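Local coordinates for protein similar to phosphinothricin acetyltransferase (Bacillus subtilis, PDB 1VHS) that probably transfers an acetyl group from acetyl-CoA to phosphinothricin, inactivating this antibiotic and herbicide, as a member of the GNAT acetyltransferase family, at residues E14-I19 and E43-H48; P53-E58 and P111-R116; A66-E71 and Q104-I109; A83-Y88 and K131-H136. All coordinates share one frame; numbering follows the deposited sequence. Where two conformers were deposited one is given.

Contact 1 (E14-I19 and E43-H48)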
loop_
_atom_site.group_PDB
_atom_site.type_symbol
_atom_site.label_atom_id
_atom_site.label_comp_id
_atom_site.label_asym_id
_atom_site.label_seq_id
_atom_site.Cartn_x
_atom_site.Cartn_y
_atom_site.Cartn_z
ATOM N N GLU A 14 -14.972 0.999 -6.435
ATOM C CA GLU A 14 -14.933 2.171 -7.308
ATOM C C GLU A 14 -14.006 3.270 -6.779
ATOM O O GLU A 14 -13.161 3.795 -7.514
ATOM C CB GLU A 14 -16.363 2.715 -7.499
ATOM C CG GLU A 14 -16.457 4.174 -7.922
ATOM C CD GLU A 14 -16.346 5.127 -6.746
ATOM O OE1 GLU A 14 -17.215 5.073 -5.851
ATOM O OE2 GLU A 14 -15.390 5.931 -6.715
ATOM N N ALA A 15 -14.159 3.611 -5.503
ATOM C CA ALA A 15 -13.339 4.646 -4.881
ATOM C C ALA A 15 -11.882 4.197 -4.726
ATOM O O ALA A 15 -10.963 5.001 -4.856
ATOM C CB ALA A 15 -13.913 5.011 -3.522
ATOM N N VAL A 16 -11.686 2.913 -4.439
ATOM C CA VAL A 16 -10.346 2.356 -4.259
ATOM C C VAL A 16 -9.569 2.454 -5.569
ATOM O O VAL A 16 -8.405 2.856 -5.578
ATOM C CB VAL A 16 -10.419 0.875 -3.791
ATOM C CG1 VAL A 16 -9.043 0.224 -3.848
ATOM C CG2 VAL A 16 -10.955 0.811 -2.364
ATOM N N VAL A 17 -10.217 2.097 -6.675
ATOM C CA VAL A 17 -9.576 2.169 -7.983
ATOM C C VAL A 17 -9.343 3.620 -8.383
ATOM O O VAL A 17 -8.312 3.958 -8.965
ATOM C CB VAL A 17 -10.436 1.474 -9.063
ATOM C CG1 VAL A 17 -9.853 1.736 -10.449
ATOM C CG2 VAL A 17 -10.487 -0.013 -8.788
ATOM N N ALA A 18 -10.305 4.482 -8.072
ATOM C CA ALA A 18 -10.184 5.895 -8.394
ATOM C C ALA A 18 -8.956 6.488 -7.702
ATOM O O ALA A 18 -8.192 7.237 -8.314
ATOM C CB ALA A 18 -11.442 6.641 -7.964
ATOM N N ILE A 19 -8.770 6.153 -6.427
ATOM C CA ILE A 19 -7.625 6.650 -5.670
ATOM C C ILE A 19 -6.348 6.118 -6.317
ATOM O O ILE A 19 -5.371 6.848 -6.490
ATOM C CB ILE A 19 -7.690 6.196 -4.193
ATOM C CG1 ILE A 19 -8.806 6.967 -3.478
ATOM C CG2 ILE A 19 -6.329 6.401 -3.505
ATOM C CD1 ILE A 19 -9.041 6.538 -2.048
ATOM N N GLU A 43 -10.521 -9.139 -9.090
ATOM C CA GLU A 43 -9.849 -10.317 -8.544
ATOM C C GLU A 43 -9.015 -9.941 -7.326
ATOM O O GLU A 43 -9.153 -10.530 -6.256
ATOM C CB GLU A 43 -8.947 -10.957 -9.604
ATOM C CG GLU A 43 -9.703 -11.626 -10.737
ATOM C CD GLU A 43 -10.535 -12.806 -10.271
ATOM O OE1 GLU A 43 -11.220 -13.423 -11.117
ATOM O OE2 GLU A 43 -10.507 -13.122 -9.061
ATOM N N TRP A 44 -8.144 -8.957 -7.507
ATOM C CA TRP A 44 -7.282 -8.474 -6.438
ATOM C C TRP A 44 -8.120 -8.078 -5.229
ATOM O O TRP A 44 -7.806 -8.431 -4.090
ATOM C CB TRP A 44 -6.489 -7.265 -6.936
ATOM C CG TRP A 44 -5.809 -6.491 -5.858
ATOM C CD1 TRP A 44 -4.645 -6.810 -5.219
ATOM C CD2 TRP A 44 -6.264 -5.265 -5.278
ATOM N NE1 TRP A 44 -4.346 -5.855 -4.277
ATOM C CE2 TRP A 44 -5.325 -4.894 -4.291
ATOM C CE3 TRP A 44 -7.378 -4.440 -5.496
ATOM C CZ2 TRP A 44 -5.463 -3.735 -3.522
ATOM C CZ3 TRP A 44 -7.516 -3.285 -4.729
ATOM C CH2 TRP A 44 -6.562 -2.945 -3.754
ATOM N N PHE A 45 -9.194 -7.343 -5.490
ATOM C CA PHE A 45 -10.086 -6.876 -4.441
ATOM C C PHE A 45 -10.654 -8.028 -3.621
ATOM O O PHE A 45 -10.500 -8.064 -2.401
ATOM C CB PHE A 45 -11.231 -6.068 -5.054
ATOM C CG PHE A 45 -12.042 -5.308 -4.046
ATOM C CD1 PHE A 45 -11.506 -4.198 -3.402
ATOM C CD2 PHE A 45 -13.337 -5.704 -3.736
ATOM C CE1 PHE A 45 -12.254 -3.489 -2.460
ATOM C CE2 PHE A 45 -14.092 -5.002 -2.794
ATOM C CZ PHE A 45 -13.547 -3.893 -2.157
ATOM N N SER A 46 -11.310 -8.969 -4.294
ATOM C CA SER A 46 -11.905 -10.119 -3.622
ATOM C C SER A 46 -10.847 -11.070 -3.074
ATOM O O SER A 46 -11.154 -11.968 -2.293
ATOM C CB SER A 46 -12.827 -10.875 -4.585
ATOM O OG SER A 46 -13.909 -10.057 -4.993
ATOM N N GLY A 47 -9.601 -10.861 -3.482
ATOM C CA GLY A 47 -8.520 -11.715 -3.021
ATOM C C GLY A 47 -8.128 -11.502 -1.569
ATOM O O GLY A 47 -7.382 -12.300 -1.006
ATOM N N HIS A 48 -8.616 -10.430 -0.952
ATOM C CA HIS A 48 -8.283 -10.172 0.443
ATOM C C HIS A 48 -9.050 -11.105 1.366
ATOM O O HIS A 48 -10.133 -11.582 1.026
ATOM C CB HIS A 48 -8.563 -8.715 0.810
ATOM C CG HIS A 48 -7.663 -7.744 0.116
ATOM N ND1 HIS A 48 -7.887 -7.316 -1.175
ATOM C CD2 HIS A 48 -6.502 -7.167 0.508
ATOM C CE1 HIS A 48 -6.901 -6.518 -1.549
ATOM N NE2 HIS A 48 -6.049 -6.412 -0.546
#
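Val16 meets Trp44 and Phe45 with a different methyl for each ring. CG1 comes in at the rim of the indole, close to its plane, and lies 3.9 Å from Trp44 CZ3, with CH2 almost as near. This methyl stands anti to the backbone N (chi1 170°), which leaves CG2 to turn toward the phenyl ring, where Val16 CG2 and Phe45 CE1 are a looser 4.5 Å apart. A single branched side chain of helix 13-24 thus addresses two successive aromatic residues of helix 42-46. The indole is also covered from within its own segment: His48 CE1 sits over one face of Trp44, 3.5 Å above the plane and displaced toward the rim. The imidazole is fixed by a nearly straight hydrogen bond from His48 ND1 to Phe45 O (3.0 Å), with the oxygen lying in the ring plane, and His48 NE2 bonds to Ser69 OG. The indole nitrogen of Trp44 is in turn hydrogen-bonded to Glu71 OE2, and its ring meets that of Trp67. These two helices of the N-terminal part of the GNAT fold lie on one side of the sheet, Val16 touching Val56, Phe45 resting on Leu54 and Trp44 reaching Ser69 of strand 64-72.

Contact 2 (P53-E58 and P111-R116)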
loop_
_atom_site.group_PDB
_atom_site.type_symbol
_atom_site.label_atom_id
_atom_site.label_comp_id
_atom_site.label_asym_id
_atom_site.label_seq_id
_atom_site.Cartn_x
_atom_site.Cartn_y
_atom_site.Cartn_z
ATOM N N PRO A 53 -6.485 -8.273 5.073
ATOM C CA PRO A 53 -7.518 -7.367 4.581
ATOM C C PRO A 53 -7.146 -6.074 3.889
ATOM O O PRO A 53 -5.984 -5.668 3.820
ATOM C CB PRO A 53 -8.347 -7.109 5.829
ATOM C CG PRO A 53 -7.292 -7.037 6.895
ATOM C CD PRO A 53 -6.256 -8.085 6.518
ATOM N N LEU A 54 -8.190 -5.448 3.363
ATOM C CA LEU A 54 -8.104 -4.168 2.699
ATOM C C LEU A 54 -8.937 -3.244 3.572
ATOM O O LEU A 54 -10.108 -3.526 3.838
ATOM C CB LEU A 54 -8.717 -4.238 1.299
ATOM C CG LEU A 54 -8.778 -2.900 0.559
ATOM C CD1 LEU A 54 -7.361 -2.375 0.354
ATOM C CD2 LEU A 54 -9.481 -3.081 -0.785
ATOM N N TYR A 55 -8.323 -2.169 4.050
ATOM C CA TYR A 55 -9.026 -1.195 4.873
ATOM C C TYR A 55 -9.136 0.110 4.107
ATOM O O TYR A 55 -8.241 0.462 3.346
ATOM C CB TYR A 55 -8.267 -0.900 6.165
ATOM C CG TYR A 55 -8.126 -2.068 7.103
ATOM C CD1 TYR A 55 -7.056 -2.954 6.984
ATOM C CD2 TYR A 55 -9.061 -2.294 8.108
ATOM C CE1 TYR A 55 -6.919 -4.033 7.846
ATOM C CE2 TYR A 55 -8.935 -3.378 8.977
ATOM C CZ TYR A 55 -7.863 -4.242 8.839
ATOM O OH TYR A 55 -7.742 -5.327 9.675
ATOM N N VAL A 56 -10.233 0.828 4.304
ATOM C CA VAL A 56 -10.379 2.117 3.658
ATOM C C VAL A 56 -10.460 3.154 4.765
ATOM O O VAL A 56 -10.869 2.848 5.889
ATOM C CB VAL A 56 -11.641 2.196 2.761
ATOM C CG1 VAL A 56 -11.468 1.300 1.541
ATOM C CG2 VAL A 56 -12.877 1.783 3.544
ATOM N N ALA A 57 -10.029 4.367 4.451
ATOM C CA ALA A 57 -10.054 5.463 5.403
ATOM C C ALA A 57 -11.024 6.513 4.879
ATOM O O ALA A 57 -10.908 6.970 3.734
ATOM C CB ALA A 57 -8.664 6.057 5.563
ATOM N N GLU A 58 -11.989 6.880 5.716
ATOM C CA GLU A 58 -12.991 7.872 5.343
ATOM C C GLU A 58 -12.677 9.229 5.940
ATOM O O GLU A 58 -12.219 9.321 7.078
ATOM C CB GLU A 58 -14.384 7.451 5.826
ATOM C CG GLU A 58 -15.013 6.280 5.089
ATOM C CD GLU A 58 -16.442 6.018 5.538
ATOM O OE1 GLU A 58 -17.097 5.125 4.959
ATOM O OE2 GLU A 58 -16.913 6.707 6.469
ATOM N N PRO A 111 0.308 -6.805 13.778
ATOM C CA PRO A 111 0.550 -7.850 14.777
ATOM C C PRO A 111 -0.679 -8.707 15.063
ATOM O O PRO A 111 -0.569 -9.914 15.282
ATOM C CB PRO A 111 0.996 -7.058 16.004
ATOM C CG PRO A 111 1.674 -5.878 15.404
ATOM C CD PRO A 111 0.709 -5.490 14.301
ATOM N N ASN A 112 -1.850 -8.083 15.057
ATOM C CA ASN A 112 -3.081 -8.817 15.319
ATOM C C ASN A 112 -3.497 -9.680 14.139
ATOM O O ASN A 112 -4.385 -10.520 14.262
ATOM C CB ASN A 112 -4.208 -7.853 15.696
ATOM C CG ASN A 112 -3.969 -7.175 17.033
ATOM O OD1 ASN A 112 -3.227 -6.197 17.128
ATOM N ND2 ASN A 112 -4.589 -7.706 18.081
ATOM N N LEU A 113 -2.851 -9.476 12.992
ATOM C CA LEU A 113 -3.150 -10.262 11.803
ATOM C C LEU A 113 -2.224 -11.475 11.744
ATOM O O LEU A 113 -2.314 -12.297 10.830
ATOM C CB LEU A 113 -2.972 -9.409 10.540
ATOM C CG LEU A 113 -3.881 -8.180 10.423
ATOM C CD1 LEU A 113 -3.536 -7.403 9.160
ATOM C CD2 LEU A 113 -5.339 -8.619 10.403
ATOM N N GLY A 114 -1.338 -11.583 12.729
ATOM C CA GLY A 114 -0.402 -12.692 12.766
ATOM C C GLY A 114 0.809 -12.460 11.875
ATOM O O GLY A 114 1.548 -13.390 11.557
ATOM N N ILE A 115 1.018 -11.214 11.472
ATOM C CA ILE A 115 2.148 -10.872 10.612
ATOM C C ILE A 115 3.411 -10.620 11.430
ATOM O O ILE A 115 3.411 -9.798 12.347
ATOM C CB ILE A 115 1.843 -9.610 9.794
ATOM C CG1 ILE A 115 0.646 -9.870 8.877
ATOM C CG2 ILE A 115 3.072 -9.208 8.975
ATOM C CD1 ILE A 115 0.057 -8.608 8.276
ATOM N N ARG A 116 4.481 -11.336 11.095
ATOM C CA ARG A 116 5.765 -11.185 11.778
ATOM C C ARG A 116 6.712 -10.280 10.994
ATOM O O ARG A 116 7.432 -9.467 11.575
ATOM C CB ARG A 116 6.423 -12.551 11.986
ATOM C CG ARG A 116 7.835 -12.470 12.548
ATOM C CD ARG A 116 8.329 -13.827 13.024
ATOM N NE ARG A 116 8.281 -14.841 11.974
ATOM C CZ ARG A 116 8.543 -16.129 12.174
ATOM N NH1 ARG A 116 8.476 -16.989 11.166
ATOM N NH2 ARG A 116 8.869 -16.558 13.387
#
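Leu113 sets both methyls of its fork against CD of Pro53, the side chains reaching toward each other. Its CD1 is 3.9 Å from Pro53 CD, and CD2 is practically as close to the same ring carbon. The second methyl also reaches the phenol end of the neighbouring aromatic residue: Leu113 CD2 lies 4.1 Å from Tyr55 OH, the two side chains running past each other in opposite directions. Leu113 CD1 is anti to CA (chi2 177°), and CD2 branches off beside it. In the GNAT fold of this protein, 53-58 leads into and forms the second strand of the mixed sheet, while 111-116 is the connection from helix 98-109 to strand 117-123, so the contact joins the start of an early strand to the loop that follows helix 98-109. The loop turns sharply here. Gly114 N bonds back to Pro111 O at 3.1 Å, and Gly114 has a positive phi of 82°, a backbone shape that suits glycine. Arg52 donates through NH2 to Leu113 O, linking the loop to the residue just before Pro53. Farther out, Tyr55 packs on Phe70 and on Ile109 of helix 98-109, and Pro53 and Tyr55 both touch Leu7 of strand 4-7.

Contact 3 (A66-E71 and Q104-I109)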
loop_
_atom_site.group_PDB
_atom_site.type_symbol
_atom_site.label_atom_id
_atom_site.label_comp_id
_atom_site.label_asym_id
_atom_site.label_seq_id
_atom_site.Cartn_x
_atom_site.Cartn_y
_atom_site.Cartn_z
ATOM N N ALA A 66 -8.411 7.182 1.238
ATOM C CA ALA A 66 -7.186 6.390 1.158
ATOM C C ALA A 66 -7.477 4.951 1.539
ATOM O O ALA A 66 -8.560 4.638 2.024
ATOM C CB ALA A 66 -6.134 6.973 2.108
ATOM N N TRP A 67 -6.516 4.066 1.296
ATOM C CA TRP A 67 -6.686 2.676 1.667
ATOM C C TRP A 67 -5.371 1.999 2.007
ATOM O O TRP A 67 -4.300 2.456 1.602
ATOM C CB TRP A 67 -7.439 1.874 0.586
ATOM C CG TRP A 67 -6.945 1.970 -0.843
ATOM C CD1 TRP A 67 -7.371 2.847 -1.799
ATOM C CD2 TRP A 67 -6.020 1.089 -1.493
ATOM N NE1 TRP A 67 -6.779 2.561 -3.006
ATOM C CE2 TRP A 67 -5.944 1.485 -2.847
ATOM C CE3 TRP A 67 -5.251 -0.003 -1.063
ATOM C CZ2 TRP A 67 -5.133 0.830 -3.778
ATOM C CZ3 TRP A 67 -4.443 -0.656 -1.988
ATOM C CH2 TRP A 67 -4.391 -0.238 -3.331
ATOM N N ILE A 68 -5.475 0.929 2.785
ATOM C CA ILE A 68 -4.326 0.137 3.221
ATOM C C ILE A 68 -4.631 -1.312 2.876
ATOM O O ILE A 68 -5.658 -1.855 3.282
ATOM C CB ILE A 68 -4.118 0.214 4.743
ATOM C CG1 ILE A 68 -4.016 1.666 5.203
ATOM C CG2 ILE A 68 -2.845 -0.533 5.130
ATOM C CD1 ILE A 68 -3.959 1.796 6.720
ATOM N N SER A 69 -3.733 -1.939 2.129
ATOM C CA SER A 69 -3.926 -3.318 1.718
ATOM C C SER A 69 -2.824 -4.212 2.260
ATOM O O SER A 69 -1.648 -3.865 2.165
ATOM C CB SER A 69 -3.932 -3.400 0.183
ATOM O OG SER A 69 -3.840 -4.741 -0.273
ATOM N N PHE A 70 -3.206 -5.342 2.853
ATOM C CA PHE A 70 -2.226 -6.312 3.333
ATOM C C PHE A 70 -2.315 -7.444 2.316
ATOM O O PHE A 70 -3.407 -7.910 1.989
ATOM C CB PHE A 70 -2.566 -6.838 4.725
ATOM C CG PHE A 70 -2.332 -5.840 5.820
ATOM C CD1 PHE A 70 -3.352 -4.994 6.241
ATOM C CD2 PHE A 70 -1.076 -5.722 6.404
ATOM C CE1 PHE A 70 -3.123 -4.037 7.233
ATOM C CE2 PHE A 70 -0.832 -4.768 7.397
ATOM C CZ PHE A 70 -1.859 -3.925 7.812
ATOM N N GLU A 71 -1.175 -7.872 1.795
ATOM C CA GLU A 71 -1.176 -8.934 0.797
ATOM C C GLU A 71 -0.153 -9.998 1.120
ATOM O O GLU A 71 0.842 -9.731 1.793
ATOM C CB GLU A 71 -0.913 -8.333 -0.582
ATOM C CG GLU A 71 -2.051 -7.438 -1.063
ATOM C CD GLU A 71 -1.673 -6.584 -2.252
ATOM O OE1 GLU A 71 -1.105 -7.129 -3.222
ATOM O OE2 GLU A 71 -1.955 -5.366 -2.218
ATOM N N GLN A 104 0.996 4.263 10.751
ATOM C CA GLN A 104 0.879 3.972 12.175
ATOM C C GLN A 104 -0.256 2.978 12.413
ATOM O O GLN A 104 -0.097 2.021 13.165
ATOM C CB GLN A 104 0.639 5.264 12.962
ATOM C CG GLN A 104 0.380 5.050 14.447
ATOM C CD GLN A 104 0.108 6.351 15.180
ATOM O OE1 GLN A 104 0.994 7.195 15.322
ATOM N NE2 GLN A 104 -1.130 6.525 15.640
ATOM N N GLU A 105 -1.397 3.196 11.761
ATOM C CA GLU A 105 -2.534 2.289 11.908
ATOM C C GLU A 105 -2.215 0.914 11.330
ATOM O O GLU A 105 -2.576 -0.106 11.908
ATOM C CB GLU A 105 -3.773 2.866 11.220
ATOM C CG GLU A 105 -4.365 4.066 11.941
ATOM C CD GLU A 105 -4.348 3.896 13.457
ATOM O OE1 GLU A 105 -4.994 2.956 13.964
ATOM O OE2 GLU A 105 -3.676 4.697 14.143
ATOM N N ALA A 106 -1.543 0.885 10.186
ATOM C CA ALA A 106 -1.181 -0.386 9.573
ATOM C C ALA A 106 -0.325 -1.184 10.556
ATOM O O ALA A 106 -0.524 -2.389 10.738
ATOM C CB ALA A 106 -0.409 -0.146 8.266
ATOM N N LEU A 107 0.613 -0.500 11.205
ATOM C CA LEU A 107 1.509 -1.139 12.162
ATOM C C LEU A 107 0.824 -1.595 13.447
ATOM O O LEU A 107 1.260 -2.555 14.081
ATOM C CB LEU A 107 2.686 -0.208 12.485
ATOM C CG LEU A 107 3.703 -0.034 11.345
ATOM C CD1 LEU A 107 4.667 1.109 11.662
ATOM C CD2 LEU A 107 4.461 -1.336 11.145
ATOM N N ARG A 108 -0.242 -0.909 13.839
ATOM C CA ARG A 108 -0.984 -1.300 15.029
ATOM C C ARG A 108 -1.748 -2.577 14.695
ATOM O O ARG A 108 -1.819 -3.514 15.491
ATOM C CB ARG A 108 -1.978 -0.198 15.426
ATOM C CG ARG A 108 -2.953 -0.608 16.528
ATOM C CD ARG A 108 -3.940 0.512 16.867
ATOM N NE ARG A 108 -4.871 0.810 15.778
ATOM C CZ ARG A 108 -5.894 0.037 15.423
ATOM N NH1 ARG A 108 -6.683 0.398 14.419
ATOM N NH2 ARG A 108 -6.137 -1.095 16.070
ATOM N N ILE A 109 -2.304 -2.604 13.492
ATOM C CA ILE A 109 -3.093 -3.733 13.024
ATOM C C ILE A 109 -2.305 -4.999 12.699
ATOM O O ILE A 109 -2.691 -6.093 13.102
ATOM C CB ILE A 109 -3.910 -3.314 11.781
ATOM C CG1 ILE A 109 -5.015 -2.341 12.203
ATOM C CG2 ILE A 109 -4.471 -4.537 11.068
ATOM C CD1 ILE A 109 -5.830 -1.792 11.035
#
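Phe70, Ala106 and Ile68 bury the most surface where strand 64-72 packs against helix 98-109. The phenyl ring of Phe70 points its far end at the helix: CZ comes within 3.6 Å of Ala106 O, which lies at the ring edge and close to its plane, and the methyl Ala106 CB is 4.1 Å from the same CZ. That methyl also receives Ile68, whose CG2 approaches Ala106 CB to 4.0 Å; chi1 of -54° sets CG1 of Ile68 beside the backbone N and leaves CG2 anti to it. Ile68 and Phe70 thus both converge on the Ala106 methyl. One turn on, Ile109 CG2 lies 4.1 Å from Phe70 CE1, the two side chains crossing obliquely. The strand and helix segments run in broadly the same direction, at 34°, with axes 9.9 Å apart. On the strand face turned from the helix, Ser69 OG donates to Glu71 OE2. No hydrogen bond spans the two segments, so the buried interface relies on apolar contact, with the electropositive rim of the Phe70 ring probably favouring its place beside the Ala106 carbonyl oxygen.

Contact 4 (A83-Y88 and K131-H136)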
loop_
_atom_site.group_PDB
_atom_site.type_symbol
_atom_site.label_atom_id
_atom_site.label_comp_id
_atom_site.label_asym_id
_atom_site.label_seq_id
_atom_site.Cartn_x
_atom_site.Cartn_y
_atom_site.Cartn_z
ATOM N N ALA A 83 4.047 -10.603 5.121
ATOM C CA ALA A 83 3.089 -9.927 4.266
ATOM C C ALA A 83 3.597 -8.608 3.733
ATOM O O ALA A 83 4.581 -8.055 4.217
ATOM C CB ALA A 83 1.777 -9.698 5.033
ATOM N N GLU A 84 2.903 -8.104 2.724
ATOM C CA GLU A 84 3.243 -6.831 2.132
ATOM C C GLU A 84 2.169 -5.839 2.543
ATOM O O GLU A 84 1.006 -6.210 2.704
ATOM C CB GLU A 84 3.267 -6.945 0.606
ATOM C CG GLU A 84 4.383 -7.828 0.071
ATOM C CD GLU A 84 4.042 -8.464 -1.262
ATOM O OE1 GLU A 84 3.509 -7.759 -2.147
ATOM O OE2 GLU A 84 4.317 -9.672 -1.426
ATOM N N VAL A 85 2.562 -4.593 2.757
ATOM C CA VAL A 85 1.592 -3.560 3.081
ATOM C C VAL A 85 1.685 -2.508 1.982
ATOM O O VAL A 85 2.782 -2.072 1.616
ATOM C CB VAL A 85 1.846 -2.904 4.464
ATOM C CG1 VAL A 85 3.229 -2.251 4.513
ATOM C CG2 VAL A 85 0.755 -1.863 4.737
ATOM N N SER A 86 0.532 -2.136 1.430
ATOM C CA SER A 86 0.456 -1.137 0.373
ATOM C C SER A 86 -0.483 -0.027 0.835
ATOM O O SER A 86 -1.575 -0.298 1.329
ATOM C CB SER A 86 -0.074 -1.769 -0.922
ATOM O OG SER A 86 -1.385 -2.269 -0.744
ATOM N N ILE A 87 -0.049 1.219 0.688
ATOM C CA ILE A 87 -0.854 2.354 1.097
ATOM C C ILE A 87 -0.995 3.370 -0.030
ATOM O O ILE A 87 0.002 3.857 -0.565
ATOM C CB ILE A 87 -0.223 3.049 2.324
ATOM C CG1 ILE A 87 -0.103 2.044 3.472
ATOM C CG2 ILE A 87 -1.059 4.261 2.736
ATOM C CD1 ILE A 87 0.608 2.578 4.706
ATOM N N TYR A 88 -2.236 3.678 -0.395
ATOM C CA TYR A 88 -2.505 4.657 -1.442
ATOM C C TYR A 88 -3.386 5.762 -0.883
ATOM O O TYR A 88 -4.348 5.501 -0.156
ATOM C CB TYR A 88 -3.193 4.009 -2.646
ATOM C CG TYR A 88 -2.257 3.164 -3.478
ATOM C CD1 TYR A 88 -1.907 1.876 -3.079
ATOM C CD2 TYR A 88 -1.693 3.667 -4.654
ATOM C CE1 TYR A 88 -1.017 1.104 -3.831
ATOM C CE2 TYR A 88 -0.799 2.903 -5.413
ATOM C CZ TYR A 88 -0.468 1.626 -4.993
ATOM O OH TYR A 88 0.417 0.867 -5.727
ATOM N N LYS A 131 11.523 7.825 3.511
ATOM C CA LYS A 131 11.870 8.404 4.804
ATOM C C LYS A 131 10.806 8.089 5.850
ATOM O O LYS A 131 11.129 7.782 6.996
ATOM C CB LYS A 131 12.063 9.920 4.690
ATOM N N LEU A 132 9.540 8.161 5.447
ATOM C CA LEU A 132 8.431 7.859 6.337
ATOM C C LEU A 132 8.584 6.449 6.911
ATOM O O LEU A 132 8.559 6.261 8.123
ATOM C CB LEU A 132 7.097 7.955 5.589
ATOM C CG LEU A 132 5.866 7.544 6.406
ATOM C CD1 LEU A 132 5.746 8.434 7.631
ATOM C CD2 LEU A 132 4.614 7.643 5.543
ATOM N N PHE A 133 8.739 5.454 6.038
ATOM C CA PHE A 133 8.889 4.083 6.518
ATOM C C PHE A 133 10.128 3.878 7.394
ATOM O O PHE A 133 10.080 3.153 8.390
ATOM C CB PHE A 133 8.907 3.099 5.337
ATOM C CG PHE A 133 7.534 2.742 4.829
ATOM C CD1 PHE A 133 6.791 3.651 4.078
ATOM C CD2 PHE A 133 6.972 1.509 5.130
ATOM C CE1 PHE A 133 5.506 3.334 3.634
ATOM C CE2 PHE A 133 5.684 1.179 4.691
ATOM C CZ PHE A 133 4.951 2.095 3.943
ATOM N N GLU A 134 11.235 4.526 7.039
ATOM C CA GLU A 134 12.460 4.375 7.810
ATOM C C GLU A 134 12.345 4.948 9.218
ATOM O O GLU A 134 13.068 4.530 10.113
ATOM C CB GLU A 134 13.646 5.002 7.062
ATOM C CG GLU A 134 14.117 4.151 5.892
ATOM C CD GLU A 134 15.226 4.803 5.084
ATOM O OE1 GLU A 134 16.289 5.109 5.662
ATOM O OE2 GLU A 134 15.035 5.006 3.869
ATOM N N LYS A 135 11.432 5.893 9.418
ATOM C CA LYS A 135 11.240 6.467 10.747
ATOM C C LYS A 135 10.435 5.485 11.582
ATOM O O LYS A 135 10.422 5.571 12.809
ATOM C CB LYS A 135 10.482 7.797 10.671
ATOM C CG LYS A 135 11.283 8.953 10.093
ATOM C CD LYS A 135 10.447 10.221 10.086
ATOM C CE LYS A 135 11.202 11.400 9.483
ATOM N NZ LYS A 135 10.316 12.590 9.367
ATOM N N HIS A 136 9.762 4.550 10.913
ATOM C CA HIS A 136 8.952 3.562 11.610
ATOM C C HIS A 136 9.522 2.145 11.685
ATOM O O HIS A 136 8.776 1.164 11.694
ATOM C CB HIS A 136 7.536 3.531 11.026
ATOM C CG HIS A 136 6.709 4.727 11.391
ATOM N ND1 HIS A 136 6.651 5.865 10.615
ATOM C CD2 HIS A 136 5.909 4.961 12.458
ATOM C CE1 HIS A 136 5.848 6.746 11.185
ATOM N NE2 HIS A 136 5.386 6.222 12.306
#
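Strand 82-89 is a central strand of the GNAT sheet, its end holding residues predicted to bind acetyl-CoA, and helix 127-135 packs on the sheet over strands 82-89 and 117-123. Phe133 is the helix residue that bridges the gap. The far end of its ring faces both Val85 and Ile87, two strand residues that point toward the helix: Val85 CG1 lies at the ring edge, near its plane, 4.2 Å from Phe133 CE2, while Ile87 CD1 stands 4.4 Å from Phe133 CZ. These are loose van der Waals contacts, and the nearest pair of CA atoms, Val85 and Phe133, remains 11.1 Å apart; the phenylalanine covers about half of that distance, and the strand side chains make up the rest. Ile87 carries its CD1 outward on an extended chain (chi2 175°), which brings the methyl to the end of the ring. Near the end of 131-136, His136 ND1 donates to Leu132 O at 3.2 Å, nearly straight and in the imidazole plane. The same oxygen accepts Lys135 N from the opposite face of its carbonyl plane. Around the ring, Phe133 also touches Ala120 and Ile122 of strand 117-123 and Leu103 of helix 98-109, and Phe138 meets it edge-to-face. Such helix-on-sheet layering is characteristic of the GNAT fold, where the backbone of the central strand, including the predicted Ile87 and Tyr88, lies along the acetyl-CoA site.

Overall arrangement
From the N terminus, contact 1 closes first, joining helix 13-24 to helix 42-46 before any other contact opens. The chain then enters strand 54-58 and opens contact 2, which closes only at the 111-116 loop. Contact 3 opens and closes wholly within that span, linking strand 64-72 to helix 98-109. Contact 4 starts at strand 82-89, inside both spans, and ends at helix 127-135, beyond them, so it crosses contacts 2 and 3. Strands 54-58, 64-72 and 82-89 are successive neighbours in the sheet, and backbone bonds such as Tyr55 N to Ile68 O and Ser69 N to Ser86 O connect contacts 2, 3 and 4. Contact 1 joins them through Ser69 and Leu54.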